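Local coordinates for copper-transporting ATPase PAA2, chloroplastic (Arabidopsis thaliana, PDB 5LBK), which moves copper across the chloroplast thylakoid membrane at the cost of ATP and is represented here by its nucleotide-binding domain, at residues K116-E124 / I128-S135. Numbering follows the deposited sequence.
Sequences KTVVYVGRE and IIGAIAIS
Tyr120 and Ala131 face each other as a non-hydrogen-bonded pair in an antiparallel hairpin. From Tyr120, CB lies beside Gly130 O; with CG anti to the carbonyl carbon (chi1 -69°), CD2 comes 3.8 Å from Ala131 CB and also nears Gly130 O, and CE2 meets the same methyl, which approaches the ring obliquely in an off-centre CH-pi contact, 4.3 Å from its centroid. Ile128 CG2 sits at the ring edge near its plane, and Val118 CG1 covers one face near the rim while also touching Ala131 CB at 3.7 Å. At the tip, OH is hydrogen-bonded to Glu98 of helix 91-102, whose Leu97 and Leu101 pack on the same side of the sheet.

On the other face, Val121 CG1 meets Ile129 CG1 (4.1 Å) and its CG2 meets Ile132 CD1, under Ala24 of helix 17-27. Val119 and Ile132 exchange two nearly straight backbone bonds. Val121 O is gripped twice, by Ile129 N at 2.8 Å in the carbonyl plane and by Gly130 N at 3.3 Å along a more bent path. Ile129 and Gly130 thus both oppose Val121, a classic beta bulge. The bulged hairpin lies between strands 7-12 and 71-76 in the six-stranded antiparallel sheet, packed between helices on both faces, of a P-type ATPase N-domain.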
# COMPACT_ATOMS: atom_id res chain seq x y z
N LYS A 116 -4.57 7.95 14.04
CA LYS A 116 -4.64 7.81 12.59
C LYS A 116 -3.26 7.63 11.91
O LYS A 116 -2.47 8.56 11.86
CB LYS A 116 -5.33 9.03 12.00
CG LYS A 116 -6.58 9.42 12.76
CD LYS A 116 -7.29 10.60 12.12
CE LYS A 116 -7.84 11.55 13.17
NZ LYS A 116 -8.56 12.72 12.57
N THR A 117 -3.02 6.44 11.36
CA THR A 117 -1.80 6.07 10.65
C THR A 117 -2.04 6.01 9.14
O THR A 117 -3.16 5.75 8.69
CB THR A 117 -1.31 4.70 11.11
OG1 THR A 117 -1.39 4.63 12.54
CG2 THR A 117 0.14 4.42 10.64
N VAL A 118 -0.97 6.22 8.35
CA VAL A 118 -1.04 6.09 6.90
C VAL A 118 -0.02 5.04 6.48
O VAL A 118 1.17 5.11 6.85
CB VAL A 118 -0.77 7.42 6.16
CG1 VAL A 118 -0.84 7.21 4.62
CG2 VAL A 118 -1.79 8.50 6.59
N VAL A 119 -0.48 4.09 5.69
CA VAL A 119 0.36 3.04 5.12
C VAL A 119 0.50 3.29 3.63
O VAL A 119 -0.52 3.45 2.93
CB VAL A 119 -0.31 1.67 5.36
CG1 VAL A 119 0.53 0.57 4.80
CG2 VAL A 119 -0.61 1.50 6.84
N TYR A 120 1.73 3.50 3.16
CA TYR A 120 1.90 3.80 1.74
C TYR A 120 2.05 2.56 0.90
O TYR A 120 2.50 1.51 1.36
CB TYR A 120 3.09 4.73 1.54
CG TYR A 120 2.82 6.13 2.08
CD1 TYR A 120 2.92 6.40 3.45
CD2 TYR A 120 2.36 7.14 1.25
CE1 TYR A 120 2.61 7.64 3.96
CE2 TYR A 120 2.08 8.38 1.76
CZ TYR A 120 2.21 8.62 3.10
OH TYR A 120 1.93 9.87 3.61
N VAL A 121 1.69 2.69 -0.36
CA VAL A 121 1.75 1.61 -1.32
C VAL A 121 2.57 2.03 -2.53
O VAL A 121 2.28 3.05 -3.17
CB VAL A 121 0.34 1.16 -1.74
CG1 VAL A 121 0.41 -0.07 -2.61
CG2 VAL A 121 -0.46 0.90 -0.49
N GLY A 122 3.58 1.23 -2.88
CA GLY A 122 4.42 1.53 -4.02
C GLY A 122 4.64 0.34 -4.92
O GLY A 122 4.53 -0.81 -4.49
N ARG A 123 4.92 0.62 -6.20
CA ARG A 123 5.14 -0.45 -7.20
C ARG A 123 6.37 -0.19 -8.06
O ARG A 123 6.56 0.93 -8.54
CB ARG A 123 3.91 -0.60 -8.10
CG ARG A 123 3.99 -1.75 -9.05
CD ARG A 123 2.58 -2.01 -9.51
NE ARG A 123 2.51 -3.06 -10.48
CZ ARG A 123 2.70 -2.89 -11.78
NH1 ARG A 123 2.99 -1.70 -12.29
NH2 ARG A 123 2.60 -3.95 -12.56
N GLU A 124 7.19 -1.24 -8.31
CA GLU A 124 8.43 -1.03 -9.05
C GLU A 124 8.08 -0.49 -10.43
O GLU A 124 7.13 -0.94 -11.07
CB GLU A 124 9.25 -2.32 -9.18
CG GLU A 124 10.76 -2.05 -9.48
CD GLU A 124 11.68 -3.18 -9.06
OE1 GLU A 124 11.23 -4.34 -9.08
OE2 GLU A 124 12.87 -2.91 -8.76
N ILE A 128 5.43 5.57 -5.71
CA ILE A 128 4.28 5.52 -4.82
C ILE A 128 3.03 5.59 -5.69
O ILE A 128 2.95 6.43 -6.58
CB ILE A 128 4.28 6.68 -3.81
CG1 ILE A 128 5.46 6.68 -2.87
CG2 ILE A 128 2.97 6.67 -3.02
CD1 ILE A 128 5.48 5.56 -2.00
N ILE A 129 2.08 4.69 -5.45
CA ILE A 129 0.85 4.67 -6.22
C ILE A 129 -0.37 4.94 -5.34
O ILE A 129 -1.46 5.15 -5.87
CB ILE A 129 0.66 3.33 -6.99
CG1 ILE A 129 0.52 2.15 -6.02
CG2 ILE A 129 1.85 3.12 -7.95
CD1 ILE A 129 0.00 0.91 -6.65
N GLY A 130 -0.22 5.00 -4.03
CA GLY A 130 -1.38 5.25 -3.20
C GLY A 130 -1.01 5.14 -1.75
O GLY A 130 0.16 4.96 -1.38
N ALA A 131 -2.02 5.30 -0.92
CA ALA A 131 -1.85 5.26 0.51
C ALA A 131 -3.17 4.81 1.12
O ALA A 131 -4.25 5.06 0.58
CB ALA A 131 -1.43 6.61 1.05
N ILE A 132 -3.07 4.16 2.27
CA ILE A 132 -4.23 3.73 3.02
C ILE A 132 -4.22 4.42 4.37
O ILE A 132 -3.26 4.28 5.14
CB ILE A 132 -4.26 2.21 3.17
CG1 ILE A 132 -4.22 1.58 1.77
CG2 ILE A 132 -5.49 1.85 3.84
CD1 ILE A 132 -3.87 0.15 1.78
N ALA A 133 -5.29 5.15 4.67
CA ALA A 133 -5.45 5.78 5.97
C ALA A 133 -6.15 4.83 6.94
O ALA A 133 -7.19 4.26 6.61
CB ALA A 133 -6.26 7.06 5.85
N ILE A 134 -5.58 4.70 8.13
CA ILE A 134 -6.12 3.87 9.19
C ILE A 134 -6.53 4.76 10.35
O ILE A 134 -5.88 5.78 10.62
CB ILE A 134 -5.08 2.83 9.64
CG1 ILE A 134 -4.53 2.06 8.44
CG2 ILE A 134 -5.68 1.88 10.69
CD1 ILE A 134 -5.54 1.21 7.73
N SER A 135 -7.59 4.37 11.05
CA SER A 135 -8.02 5.07 12.26
C SER A 135 -8.03 4.13 13.46
O SER A 135 -8.63 3.06 13.40
CB SER A 135 -9.42 5.66 12.06
OG SER A 135 -9.36 6.72 11.12